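Local atomic coordinates of NalD (Pseudomonas aeruginosa PAO1, PDB entry 5DAJ), a protein that represses the MexAB-OprM multidrug efflux pump as a TetR-family regulator, probably by binding DNA, and responds to novobiocin, whose binding induces expression of the pump. Residues K10-I15 with W49-K54; E21-K26 with E34-A39; N53-F58 with L122-E127; N59-Q64 with R106-I111. All blocks are in the same frame, centred on the assembly; numbering follows the deposited sequence.

Contact 1: residues K10-I15 with W49-K54; sequences KTRTAI and WHFQNK
Arg12 shows how one long side chain can serve two aromatic rings in turn. Its CB leaves helix 6-26 at a slant to the 49-54 segment. CG arrives first: it sits over a face of the His50 ring, 4.2 Å from the centroid and 28° off the ring normal, a CH-pi contact. The chain then runs on with CD anti to CA and bends at chi3 (60°), which swings the guanidinium away from the His50 ring and onto Phe51, with His50 O at the guanidinium edge. There Arg12 NH1 approaches Phe51 CE1 to 3.4 Å, while Phe51 CZ lies over one face of the guanidinium, toward its rim, the two planes inclined at 35°. The far nitrogen, NH2, forms a salt bridge with Glu60 of helix 54-63, which fixes the end of the chain. One turn on, Ile15 meets Phe51 tip to tip, its CG2 3.5 Å from CE2, so the buried ring is held between an aliphatic branch and a charged group. Thr11 CG2 and Ile15 CD1 approach the His50 ring obliquely. The arrangement joins the first helix of a TetR-type DNA-binding domain to the C-terminal end of the second helix of its predicted helix-turn-helix.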
loop_
_atom_site.group_PDB
_atom_site.type_symbol
_atom_site.label_atom_id
_atom_site.label_comp_id
_atom_site.label_asym_id
_atom_site.label_seq_id
_atom_site.Cartn_x
_atom_site.Cartn_y
_atom_site.Cartn_z
ATOM N N LYS A 10 20.417 -21.517 14.975
ATOM C CA LYS A 10 21.073 -21.562 13.661
ATOM C C LYS A 10 20.179 -22.187 12.590
ATOM O O LYS A 10 20.141 -21.712 11.447
ATOM C CB LYS A 10 22.380 -22.369 13.773
ATOM N N THR A 11 19.473 -23.247 12.971
ATOM C CA THR A 11 18.475 -23.898 12.113
ATOM C C THR A 11 17.288 -22.976 11.809
ATOM O O THR A 11 16.801 -22.935 10.676
ATOM C CB THR A 11 17.924 -25.195 12.757
ATOM O OG1 THR A 11 19.011 -26.005 13.227
ATOM C CG2 THR A 11 17.113 -25.996 11.757
ATOM N N ARG A 12 16.843 -22.229 12.817
ATOM C CA ARG A 12 15.766 -21.236 12.643
ATOM C C ARG A 12 16.121 -20.167 11.602
ATOM O O ARG A 12 15.317 -19.855 10.711
ATOM C CB ARG A 12 15.432 -20.547 13.975
ATOM C CG ARG A 12 14.374 -21.244 14.800
ATOM C CD ARG A 12 14.201 -20.621 16.168
ATOM N NE ARG A 12 13.805 -19.211 16.049
ATOM C CZ ARG A 12 12.552 -18.763 15.866
ATOM N NH1 ARG A 12 11.515 -19.605 15.795
ATOM N NH2 ARG A 12 12.323 -17.448 15.760
ATOM N N THR A 13 17.306 -19.583 11.748
ATOM C CA THR A 13 17.781 -18.535 10.827
ATOM C C THR A 13 17.878 -19.063 9.395
ATOM O O THR A 13 17.470 -18.376 8.449
ATOM C CB THR A 13 19.156 -17.981 11.247
ATOM O OG1 THR A 13 19.127 -17.625 12.634
ATOM C CG2 THR A 13 19.520 -16.746 10.424
ATOM N N ALA A 14 18.434 -20.267 9.255
ATOM C CA ALA A 14 18.587 -20.924 7.949
ATOM C C ALA A 14 17.251 -21.069 7.237
ATOM O O ALA A 14 17.124 -20.729 6.058
ATOM C CB ALA A 14 19.221 -22.290 8.119
ATOM N N ILE A 15 16.258 -21.538 7.983
ATOM C CA ILE A 15 14.880 -21.671 7.488
ATOM C C ILE A 15 14.294 -20.318 7.035
ATOM O O ILE A 15 13.686 -20.235 5.961
ATOM C CB ILE A 15 13.950 -22.334 8.547
ATOM C CG1 ILE A 15 14.311 -23.817 8.703
ATOM C CG2 ILE A 15 12.481 -22.205 8.159
ATOM C CD1 ILE A 15 13.665 -24.500 9.893
ATOM N N TRP A 49 8.190 -28.004 13.227
ATOM C CA TRP A 49 8.630 -28.011 14.597
ATOM C C TRP A 49 8.965 -26.636 15.156
ATOM O O TRP A 49 8.586 -26.293 16.246
ATOM C CB TRP A 49 9.839 -28.920 14.686
ATOM C CG TRP A 49 10.305 -29.158 16.041
ATOM C CD1 TRP A 49 11.433 -28.707 16.579
ATOM C CD2 TRP A 49 9.665 -29.929 17.046
ATOM N NE1 TRP A 49 11.548 -29.112 17.862
ATOM C CE2 TRP A 49 10.461 -29.869 18.175
ATOM C CE3 TRP A 49 8.483 -30.645 17.106
ATOM C CZ2 TRP A 49 10.129 -30.503 19.340
ATOM C CZ3 TRP A 49 8.164 -31.267 18.258
ATOM C CH2 TRP A 49 8.973 -31.189 19.360
ATOM N N HIS A 50 9.694 -25.849 14.393
ATOM C CA HIS A 50 10.099 -24.489 14.777
ATOM C C HIS A 50 9.051 -23.404 14.568
ATOM O O HIS A 50 9.032 -22.406 15.307
ATOM C CB HIS A 50 11.381 -24.091 14.041
ATOM C CG HIS A 50 12.576 -24.833 14.530
ATOM N ND1 HIS A 50 13.002 -24.740 15.838
ATOM C CD2 HIS A 50 13.412 -25.702 13.918
ATOM C CE1 HIS A 50 14.073 -25.496 15.999
ATOM N NE2 HIS A 50 14.338 -26.098 14.852
ATOM N N PHE A 51 8.225 -23.562 13.539
ATOM C CA PHE A 51 7.313 -22.487 13.110
ATOM C C PHE A 51 5.836 -22.838 13.025
ATOM O O PHE A 51 5.030 -21.961 12.750
ATOM C CB PHE A 51 7.798 -21.914 11.773
ATOM C CG PHE A 51 9.143 -21.258 11.863
ATOM C CD1 PHE A 51 9.284 -20.018 12.498
ATOM C CD2 PHE A 51 10.269 -21.876 11.340
ATOM C CE1 PHE A 51 10.519 -19.402 12.588
ATOM C CE2 PHE A 51 11.512 -21.263 11.433
ATOM C CZ PHE A 51 11.636 -20.026 12.059
ATOM N N GLN A 52 5.480 -24.105 13.256
ATOM C CA GLN A 52 4.074 -24.586 13.299
ATOM C C GLN A 52 3.313 -24.503 11.979
ATOM O O GLN A 52 2.888 -25.527 11.439
ATOM C CB GLN A 52 3.286 -23.895 14.397
ATOM C CG GLN A 52 3.759 -24.238 15.805
ATOM C CD GLN A 52 4.761 -23.234 16.323
ATOM O OE1 GLN A 52 4.411 -22.077 16.612
ATOM N NE2 GLN A 52 6.018 -23.655 16.449
ATOM N N ASN A 53 3.139 -23.292 11.471
ATOM C CA ASN A 53 2.462 -23.075 10.202
ATOM C C ASN A 53 3.082 -21.929 9.417
ATOM O O ASN A 53 3.895 -21.167 9.943
ATOM C CB ASN A 53 0.977 -22.817 10.466
ATOM C CG ASN A 53 0.744 -21.591 11.337
ATOM O OD1 ASN A 53 0.949 -20.469 10.897
ATOM N ND2 ASN A 53 0.286 -21.800 12.565
ATOM N N LYS A 54 2.641 -21.785 8.172
ATOM C CA LYS A 54 3.183 -20.771 7.262
ATOM C C LYS A 54 2.981 -19.343 7.774
ATOM O O LYS A 54 3.858 -18.499 7.625
ATOM C CB LYS A 54 2.573 -20.908 5.852
ATOM C CG LYS A 54 3.397 -20.212 4.773
ATOM C CD LYS A 54 2.656 -20.024 3.469
ATOM C CE LYS A 54 2.405 -21.327 2.760
ATOM N NZ LYS A 54 1.910 -21.080 1.378
#

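Contact 2: residues E21-K26 with E34-A39; sequences ELFLEK and EQIARA
Leu22 gives up the most surface here, followed by Gln35 and Ile36, and together they illustrate how two helices crossing at 123° can be joined largely through one branched side chain. Leu22 points toward helix 33-40 and splits its two methyls between successive turns: CD1 touches Ala39 CB at 3.5 Å, and CD2 rests against Gln35 CB at 3.9 Å. Since Gln35 and Ala39 are four residues apart, the leucine spans one helical turn. Gln35 is extended beyond CG, its amide lying obliquely beside the bent end of Lys26. Lys26 NZ and Gln35 NE2 are 3.4 Å apart, but both are donors and do not bond; NZ donates to His30 O, and the other amide atom, Gln35 OE1, accepts from Ser32 N, both in the linking loop. Ile36 works on the buried side, where its CD1 lies 4.1 Å from Phe23 CE1, obliquely to the ring. The short segment axes come no nearer than 10.9 Å, so side chains bridge the gap. Beyond Ile36, Phe23 packs on Phe58 and Met61 of helix 54-63 and on Ile111 of helix 103-114, while Ala37 faces Val47 of helix 44-51; Lys26 O accepts from Thr119 OG1 of the second subunit.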
loop_
_atom_site.group_PDB
_atom_site.type_symbol
_atom_site.label_atom_id
_atom_site.label_comp_id
_atom_site.label_asym_id
_atom_site.label_seq_id
_atom_site.Cartn_x
_atom_site.Cartn_y
_atom_site.Cartn_z
ATOM N N GLU A 21 14.086 -15.830 0.580
ATOM C CA GLU A 21 14.467 -15.959 -0.840
ATOM C C GLU A 21 13.330 -16.548 -1.698
ATOM O O GLU A 21 13.024 -16.026 -2.780
ATOM C CB GLU A 21 15.745 -16.814 -0.943
ATOM C CG GLU A 21 16.362 -17.105 -2.261
ATOM C CD GLU A 21 17.057 -18.462 -2.302
ATOM O OE1 GLU A 21 16.492 -19.498 -2.765
ATOM O OE2 GLU A 21 18.192 -18.489 -1.822
ATOM N N LEU A 22 12.694 -17.606 -1.199
ATOM C CA LEU A 22 11.599 -18.275 -1.934
ATOM C C LEU A 22 10.353 -17.401 -2.078
ATOM O O LEU A 22 9.828 -17.256 -3.187
ATOM C CB LEU A 22 11.210 -19.615 -1.304
ATOM C CG LEU A 22 11.938 -20.824 -1.894
ATOM C CD1 LEU A 22 13.280 -21.029 -1.218
ATOM C CD2 LEU A 22 11.088 -22.073 -1.759
ATOM N N PHE A 23 9.885 -16.841 -0.963
ATOM C CA PHE A 23 8.746 -15.910 -0.971
ATOM C C PHE A 23 8.983 -14.784 -1.964
ATOM O O PHE A 23 8.096 -14.442 -2.752
ATOM C CB PHE A 23 8.506 -15.276 0.408
ATOM C CG PHE A 23 7.953 -16.207 1.452
ATOM C CD1 PHE A 23 7.346 -17.425 1.130
ATOM C CD2 PHE A 23 8.000 -15.831 2.785
ATOM C CE1 PHE A 23 6.834 -18.243 2.116
ATOM C CE2 PHE A 23 7.489 -16.652 3.782
ATOM C CZ PHE A 23 6.902 -17.858 3.446
ATOM N N LEU A 24 10.195 -14.245 -1.928
ATOM C CA LEU A 24 10.585 -13.129 -2.781
ATOM C C LEU A 24 10.539 -13.480 -4.274
ATOM O O LEU A 24 10.112 -12.678 -5.100
ATOM C CB LEU A 24 11.979 -12.637 -2.381
ATOM C CG LEU A 24 12.465 -11.308 -2.939
ATOM C CD1 LEU A 24 11.537 -10.167 -2.554
ATOM C CD2 LEU A 24 13.869 -11.038 -2.419
ATOM N N GLU A 25 10.948 -14.696 -4.607
ATOM C CA GLU A 25 11.000 -15.145 -6.001
ATOM C C GLU A 25 9.675 -15.736 -6.512
ATOM O O GLU A 25 9.258 -15.467 -7.639
ATOM C CB GLU A 25 12.144 -16.151 -6.164
ATOM C CG GLU A 25 12.497 -16.430 -7.611
ATOM N N LYS A 26 9.038 -16.558 -5.688
ATOM C CA LYS A 26 7.841 -17.324 -6.091
ATOM C C LYS A 26 6.515 -16.730 -5.623
ATOM O O LYS A 26 5.463 -17.020 -6.200
ATOM C CB LYS A 26 7.938 -18.759 -5.557
ATOM C CG LYS A 26 8.978 -19.625 -6.255
ATOM C CD LYS A 26 9.491 -20.754 -5.360
ATOM C CE LYS A 26 8.387 -21.646 -4.798
ATOM N NZ LYS A 26 7.677 -22.429 -5.847
ATOM N N GLU A 34 7.261 -27.487 2.676
ATOM C CA GLU A 34 8.107 -28.556 2.124
ATOM C C GLU A 34 9.244 -27.974 1.283
ATOM O O GLU A 34 10.410 -28.317 1.468
ATOM C CB GLU A 34 7.274 -29.533 1.290
ATOM C CG GLU A 34 8.056 -30.750 0.793
ATOM C CD GLU A 34 7.180 -31.822 0.158
ATOM O OE1 GLU A 34 6.130 -31.475 -0.433
ATOM O OE2 GLU A 34 7.549 -33.019 0.243
ATOM N N GLN A 35 8.887 -27.062 0.391
ATOM C CA GLN A 35 9.854 -26.362 -0.471
ATOM C C GLN A 35 10.873 -25.536 0.317
ATOM O O GLN A 35 12.050 -25.465 -0.049
ATOM C CB GLN A 35 9.128 -25.453 -1.451
ATOM C CG GLN A 35 8.399 -26.206 -2.549
ATOM C CD GLN A 35 7.434 -25.332 -3.335
ATOM O OE1 GLN A 35 6.769 -24.463 -2.776
ATOM N NE2 GLN A 35 7.326 -25.586 -4.630
ATOM N N ILE A 36 10.409 -24.905 1.391
ATOM C CA ILE A 36 11.284 -24.124 2.283
ATOM C C ILE A 36 12.300 -25.036 2.961
ATOM O O ILE A 36 13.491 -24.726 3.007
ATOM C CB ILE A 36 10.471 -23.353 3.346
ATOM C CG1 ILE A 36 9.705 -22.206 2.674
ATOM C CG2 ILE A 36 11.373 -22.774 4.436
ATOM C CD1 ILE A 36 8.554 -21.663 3.499
ATOM N N ALA A 37 11.799 -26.142 3.503
ATOM C CA ALA A 37 12.629 -27.139 4.178
ATOM C C ALA A 37 13.745 -27.645 3.268
ATOM O O ALA A 37 14.913 -27.685 3.665
ATOM C CB ALA A 37 11.774 -28.308 4.638
ATOM N N ARG A 38 13.366 -28.002 2.047
ATOM C CA ARG A 38 14.307 -28.499 1.048
ATOM C C ARG A 38 15.370 -27.463 0.705
ATOM O O ARG A 38 16.560 -27.767 0.704
ATOM C CB ARG A 38 13.575 -28.958 -0.208
ATOM C CG ARG A 38 14.404 -29.837 -1.137
ATOM C CD ARG A 38 13.558 -30.612 -2.140
ATOM N NE ARG A 38 12.757 -29.705 -2.967
ATOM C CZ ARG A 38 11.426 -29.549 -2.922
ATOM N NH1 ARG A 38 10.651 -30.261 -2.094
ATOM N NH2 ARG A 38 10.855 -28.665 -3.738
ATOM N N ALA A 39 14.934 -26.233 0.462
ATOM C CA ALA A 39 15.846 -25.112 0.161
ATOM C C ALA A 39 16.766 -24.730 1.330
ATOM O O ALA A 39 17.834 -24.170 1.119
ATOM C CB ALA A 39 15.048 -23.898 -0.285
#

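Contact 3: residues N53-F58 with L122-E127; sequences NKAHLF and LREAQE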
loop_
_atom_site.group_PDB
_atom_site.type_symbol
_atom_site.label_atom_id
_atom_site.label_comp_id
_atom_site.label_asym_id
_atom_site.label_seq_id
_atom_site.Cartn_x
_atom_site.Cartn_y
_atom_site.Cartn_z
ATOM N N ASN A 53 3.139 -23.292 11.471
ATOM C CA ASN A 53 2.462 -23.075 10.202
ATOM C C ASN A 53 3.082 -21.929 9.417
ATOM O O ASN A 53 3.895 -21.167 9.943
ATOM C CB ASN A 53 0.977 -22.817 10.466
ATOM C CG ASN A 53 0.744 -21.591 11.337
ATOM O OD1 ASN A 53 0.949 -20.469 10.897
ATOM N ND2 ASN A 53 0.286 -21.800 12.565
ATOM N N LYS A 54 2.641 -21.785 8.172
ATOM C CA LYS A 54 3.183 -20.771 7.262
ATOM C C LYS A 54 2.981 -19.343 7.774
ATOM O O LYS A 54 3.858 -18.499 7.625
ATOM C CB LYS A 54 2.573 -20.908 5.852
ATOM C CG LYS A 54 3.397 -20.212 4.773
ATOM C CD LYS A 54 2.656 -20.024 3.469
ATOM C CE LYS A 54 2.405 -21.327 2.760
ATOM N NZ LYS A 54 1.910 -21.080 1.378
ATOM N N ALA A 55 1.805 -19.068 8.332
ATOM C CA ALA A 55 1.452 -17.721 8.836
ATOM C C ALA A 55 2.356 -17.288 9.969
ATOM O O ALA A 55 2.785 -16.135 10.024
ATOM C CB ALA A 55 -0.001 -17.667 9.285
ATOM N N HIS A 56 2.628 -18.219 10.875
ATOM C CA HIS A 56 3.508 -17.955 12.010
ATOM C C HIS A 56 4.943 -17.753 11.555
ATOM O O HIS A 56 5.641 -16.905 12.097
ATOM C CB HIS A 56 3.462 -19.088 13.021
ATOM C CG HIS A 56 4.174 -18.782 14.301
ATOM N ND1 HIS A 56 5.273 -19.496 14.726
ATOM C CD2 HIS A 56 3.960 -17.829 15.240
ATOM C CE1 HIS A 56 5.695 -19.011 15.879
ATOM N NE2 HIS A 56 4.918 -17.997 16.211
ATOM N N LEU A 57 5.365 -18.551 10.572
ATOM C CA LEU A 57 6.691 -18.420 9.960
ATOM C C LEU A 57 6.853 -17.018 9.384
ATOM O O LEU A 57 7.803 -16.302 9.695
ATOM C CB LEU A 57 6.886 -19.462 8.857
ATOM C CG LEU A 57 8.315 -19.640 8.342
ATOM C CD1 LEU A 57 8.514 -21.041 7.789
ATOM C CD2 LEU A 57 8.688 -18.620 7.273
ATOM N N PHE A 58 5.885 -16.636 8.561
ATOM C CA PHE A 58 5.840 -15.313 7.930
ATOM C C PHE A 58 5.917 -14.187 8.962
ATOM O O PHE A 58 6.595 -13.191 8.756
ATOM C CB PHE A 58 4.557 -15.187 7.109
ATOM C CG PHE A 58 4.435 -13.899 6.354
ATOM C CD1 PHE A 58 5.199 -13.671 5.241
ATOM C CD2 PHE A 58 3.548 -12.929 6.756
ATOM C CE1 PHE A 58 5.074 -12.491 4.528
ATOM C CE2 PHE A 58 3.423 -11.744 6.054
ATOM C CZ PHE A 58 4.192 -11.527 4.931
ATOM N N LEU A 122 -3.182 -17.111 5.887
ATOM C CA LEU A 122 -2.366 -16.054 6.505
ATOM C C LEU A 122 -3.157 -15.120 7.436
ATOM O O LEU A 122 -2.773 -13.974 7.652
ATOM C CB LEU A 122 -1.641 -15.247 5.422
ATOM C CG LEU A 122 -0.471 -15.978 4.744
ATOM C CD1 LEU A 122 -0.815 -16.345 3.309
ATOM C CD2 LEU A 122 0.774 -15.124 4.775
ATOM N N ARG A 123 -4.250 -15.624 8.004
ATOM C CA ARG A 123 -5.097 -14.844 8.928
ATOM C C ARG A 123 -4.289 -14.291 10.099
ATOM O O ARG A 123 -4.365 -13.104 10.409
ATOM C CB ARG A 123 -6.237 -15.706 9.481
ATOM C CG ARG A 123 -7.357 -14.924 10.149
ATOM C CD ARG A 123 -8.454 -14.586 9.153
ATOM N NE ARG A 123 -9.591 -13.918 9.779
ATOM C CZ ARG A 123 -10.723 -13.595 9.152
ATOM N NH1 ARG A 123 -10.893 -13.868 7.857
ATOM N NH2 ARG A 123 -11.698 -12.990 9.824
ATOM N N GLU A 124 -3.518 -15.171 10.733
ATOM C CA GLU A 124 -2.676 -14.826 11.898
ATOM C C GLU A 124 -1.692 -13.694 11.610
ATOM O O GLU A 124 -1.497 -12.800 12.440
ATOM C CB GLU A 124 -1.888 -16.055 12.366
ATOM C CG GLU A 124 -0.989 -15.816 13.576
ATOM C CD GLU A 124 -0.099 -17.004 13.902
ATOM O OE1 GLU A 124 -0.428 -18.160 13.534
ATOM O OE2 GLU A 124 0.943 -16.782 14.539
ATOM N N ALA A 125 -1.078 -13.757 10.435
ATOM C CA ALA A 125 -0.109 -12.746 10.006
ATOM C C ALA A 125 -0.736 -11.374 9.808
ATOM O O ALA A 125 -0.171 -10.360 10.223
ATOM C CB ALA A 125 0.563 -13.177 8.722
ATOM N N GLN A 126 -1.906 -11.360 9.179
ATOM C CA GLN A 126 -2.670 -10.129 8.995
ATOM C C GLN A 126 -3.101 -9.506 10.329
ATOM O O GLN A 126 -2.995 -8.292 10.516
ATOM C CB GLN A 126 -3.908 -10.374 8.125
ATOM C CG GLN A 126 -4.765 -9.129 7.924
ATOM C CD GLN A 126 -5.731 -9.243 6.760
ATOM O OE1 GLN A 126 -5.718 -8.411 5.847
ATOM N NE2 GLN A 126 -6.586 -10.267 6.791
ATOM N N GLU A 127 -3.616 -10.338 11.230
ATOM C CA GLU A 127 -4.060 -9.873 12.552
ATOM C C GLU A 127 -2.935 -9.153 13.296
ATOM O O GLU A 127 -3.126 -8.037 13.792
ATOM C CB GLU A 127 -4.600 -11.034 13.396
ATOM C CG GLU A 127 -6.004 -11.480 12.995
ATOM C CD GLU A 127 -6.473 -12.753 13.693
ATOM O OE1 GLU A 127 -5.638 -13.512 14.234
ATOM O OE2 GLU A 127 -7.697 -13.001 13.696
#
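Helices 54-63 and 123-145 start side by side, the axes of their short segments inclined by 33° and 8.0 Å apart at closest, and their side chains meet in two differently oriented groups. On the buried flank Phe58, with CG anti to the backbone N, directs its ring at the other helix. Leu122 crosses it at about a right angle and places CD2 over one face, 4.0 Å above the plane and toward the rim; Ala125 CB instead comes in at the ring's edge, 3.6 Å from Phe58 CD2. Between the flanks the small Ala55 touches Leu122 CA and Glu124 CB, so the backbones come close. In TetR-family repressors the helix following the helix-turn-helix is the link between DNA-binding and ligand-binding domains, and here its first turn packs on the regulatory part. That turn is capped by Asn53, whose OD1 accepts from His56 N at 2.8 Å, the donor standing 32° out of the carbonyl plane. On the partly exposed flank Glu124, fully extended, lays its carboxylate alongside this cap. Its OE2 reaches the edge of the His56 ring, 3.3 Å from CD2, with ring and carboxylate planes 36° apart. His56 ND1 donates to Phe51 O; the carboxylate could modestly favour a second proton on NE2, though the two are not in contact. Glu124 OE1 stays 3.8 Å from both Asn53 OD1 and ND2.

Contact 4: residues N59-Q64 with R106-I111; sequences NEMLNQ and RRILTI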
loop_
_atom_site.group_PDB
_atom_site.type_symbol
_atom_site.label_atom_id
_atom_site.label_comp_id
_atom_site.label_asym_id
_atom_site.label_seq_id
_atom_site.Cartn_x
_atom_site.Cartn_y
_atom_site.Cartn_z
ATOM N N ASN A 59 5.220 -14.373 10.072
ATOM C CA ASN A 59 5.189 -13.397 11.157
ATOM C C ASN A 59 6.532 -13.256 11.886
ATOM O O ASN A 59 6.954 -12.140 12.219
ATOM C CB ASN A 59 4.099 -13.770 12.163
ATOM C CG ASN A 59 3.351 -12.565 12.680
ATOM O OD1 ASN A 59 3.248 -12.365 13.871
ATOM N ND2 ASN A 59 2.831 -11.744 11.779
ATOM N N GLU A 60 7.171 -14.393 12.152
ATOM C CA GLU A 60 8.511 -14.425 12.741
ATOM C C GLU A 60 9.514 -13.735 11.829
ATOM O O GLU A 60 10.436 -13.070 12.301
ATOM C CB GLU A 60 8.961 -15.870 12.996
ATOM C CG GLU A 60 8.231 -16.558 14.137
ATOM C CD GLU A 60 8.493 -15.908 15.486
ATOM O OE1 GLU A 60 9.673 -15.825 15.900
ATOM O OE2 GLU A 60 7.507 -15.455 16.116
HETATM N N MSE A 61 9.311 -13.883 10.524
HETATM C CA MSE A 61 10.163 -13.240 9.528
HETATM C C MSE A 61 10.033 -11.738 9.626
HETATM O O MSE A 61 11.023 -11.021 9.734
HETATM C CB MSE A 61 9.813 -13.725 8.120
HETATM C CG MSE A 61 10.772 -13.194 7.059
HETATM SE SE MSE A 61 10.112 -13.676 5.271
HETATM C CE MSE A 61 10.865 -15.468 5.418
ATOM N N LEU A 62 8.811 -11.242 9.642
ATOM C CA LEU A 62 8.561 -9.819 9.760
ATOM C C LEU A 62 9.109 -9.216 11.024
ATOM O O LEU A 62 9.578 -8.125 11.036
ATOM C CB LEU A 62 7.088 -9.552 9.701
ATOM C CG LEU A 62 6.458 -9.848 8.366
ATOM C CD1 LEU A 62 4.966 -9.914 8.528
ATOM C CD2 LEU A 62 6.815 -8.766 7.391
ATOM N N ASN A 63 9.025 -9.940 12.101
ATOM C CA ASN A 63 9.571 -9.511 13.398
ATOM C C ASN A 63 11.046 -9.149 13.364
ATOM O O ASN A 63 11.473 -8.270 14.111
ATOM C CB ASN A 63 9.385 -10.600 14.457
ATOM C CG ASN A 63 8.003 -10.627 15.044
ATOM O OD1 ASN A 63 7.150 -9.789 14.737
ATOM N ND2 ASN A 63 7.769 -11.611 15.911
ATOM N N GLN A 64 11.808 -9.822 12.498
ATOM C CA GLN A 64 13.237 -9.518 12.290
ATOM C C GLN A 64 13.478 -8.051 11.892
ATOM O O GLN A 64 14.571 -7.526 12.079
ATOM C CB GLN A 64 13.838 -10.412 11.192
ATOM C CG GLN A 64 13.826 -11.922 11.456
ATOM C CD GLN A 64 14.302 -12.750 10.263
ATOM O OE1 GLN A 64 15.286 -13.485 10.348
ATOM N NE2 GLN A 64 13.602 -12.629 9.141
ATOM N N ARG A 106 14.320 -4.184 3.057
ATOM C CA ARG A 106 13.783 -3.985 1.712
ATOM C C ARG A 106 13.197 -5.297 1.188
ATOM O O ARG A 106 12.045 -5.319 0.763
ATOM C CB ARG A 106 14.858 -3.460 0.757
ATOM C CG ARG A 106 14.347 -3.069 -0.626
ATOM C CD ARG A 106 15.486 -2.900 -1.613
ATOM N NE ARG A 106 16.646 -2.224 -1.013
ATOM C CZ ARG A 106 17.910 -2.664 -1.023
ATOM N NH1 ARG A 106 18.263 -3.793 -1.641
ATOM N NH2 ARG A 106 18.848 -1.941 -0.418
ATOM N N ARG A 107 13.979 -6.371 1.262
ATOM C CA ARG A 107 13.553 -7.692 0.771
ATOM C C ARG A 107 12.258 -8.183 1.443
ATOM O O ARG A 107 11.298 -8.558 0.764
ATOM C CB ARG A 107 14.666 -8.735 0.945
ATOM C CG ARG A 107 15.868 -8.517 0.029
ATOM C CD ARG A 107 17.067 -9.401 0.390
ATOM N NE ARG A 107 16.736 -10.827 0.433
ATOM C CZ ARG A 107 16.747 -11.672 -0.602
ATOM N NH1 ARG A 107 17.093 -11.281 -1.824
ATOM N NH2 ARG A 107 16.405 -12.942 -0.417
ATOM N N ILE A 108 12.237 -8.140 2.769
ATOM C CA ILE A 108 11.096 -8.621 3.548
ATOM C C ILE A 108 9.839 -7.764 3.336
ATOM O O ILE A 108 8.734 -8.298 3.237
ATOM C CB ILE A 108 11.442 -8.728 5.052
ATOM C CG1 ILE A 108 12.403 -9.905 5.270
ATOM C CG2 ILE A 108 10.187 -8.932 5.895
ATOM C CD1 ILE A 108 13.062 -9.944 6.630
ATOM N N LEU A 109 10.002 -6.446 3.282
ATOM C CA LEU A 109 8.861 -5.551 3.040
ATOM C C LEU A 109 8.323 -5.667 1.621
ATOM O O LEU A 109 7.114 -5.527 1.417
ATOM C CB LEU A 109 9.186 -4.093 3.356
ATOM C CG LEU A 109 9.346 -3.772 4.837
ATOM C CD1 LEU A 109 9.690 -2.306 4.972
ATOM C CD2 LEU A 109 8.105 -4.069 5.656
ATOM N N THR A 110 9.198 -5.948 0.655
ATOM C CA THR A 110 8.749 -6.223 -0.725
ATOM C C THR A 110 7.900 -7.491 -0.715
ATOM O O THR A 110 6.895 -7.568 -1.419
ATOM C CB THR A 110 9.959 -6.418 -1.736
ATOM O OG1 THR A 110 10.850 -5.303 -1.716
ATOM C CG2 THR A 110 9.575 -6.611 -3.194
ATOM N N ILE A 111 8.275 -8.470 0.104
ATOM C CA ILE A 111 7.436 -9.670 0.252
ATOM C C ILE A 111 6.057 -9.298 0.807
ATOM O O ILE A 111 5.024 -9.676 0.243
ATOM C CB ILE A 111 8.068 -10.732 1.173
ATOM C CG1 ILE A 111 9.296 -11.347 0.516
ATOM C CG2 ILE A 111 7.060 -11.823 1.481
ATOM C CD1 ILE A 111 10.182 -12.098 1.481
#
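Met61 O, near the end of helix 54-63, is gripped twice by the same residue: Gln64 donates to it from its backbone N and again from its side-chain NE2. The side-chain bond is 3.1 Å from NE2 to Met61 O and fairly straight, with an N-H...O angle of 160°; it falls on a lone pair, in the carbonyl plane and close to the amide plane of Gln64. This fold-back sets the amide beside Ile108, whose CD1 lies 3.7 Å from Gln64 NE2 and 3.9 Å from Met61 O. Ile108 is thus the centre of the contact, pointing at helix 54-63 and using both branches. CD1 meets the polar pair and also Met61 CG, while CG2, anti to its backbone N, touches Leu62 CD2 at 3.7 Å. Met61, a selenomethionine here, runs extended to SE and then bends at chi3 (-82°); SE approaches Ile111 CD1 to 4.1 Å, the two side chains crossing at about a right angle. With the Met61-Gln64 bonds kept within one segment and the meeting surfaces almost wholly apolar, the contact holds by shape and burial of aliphatic groups rather than by directional bonds between the helices.

In the fold
The four contacts divide by depth. Contact 4 is the most buried, about 8 Å from the chain centre, and is nearly all aliphatic; contact 3 lies between, at about 15 Å and partly buried; contacts 1 and 2, at about 21 and 22 Å, are partly buried and mix apolar packing with charged or amide groups at their margins. Contacts 1 and 2 share helix 6-26 and bring to it the two helices of the helix-turn-helix. Contacts 3 and 4 share helix 54-63, carrying it onto helices 123-145 and 103-114. The two pairs are stitched together by the Arg12-Glu60 salt bridge between contacts 1 and 4, and by Phe23 of contact 2, which packs on Phe58 and Ile111.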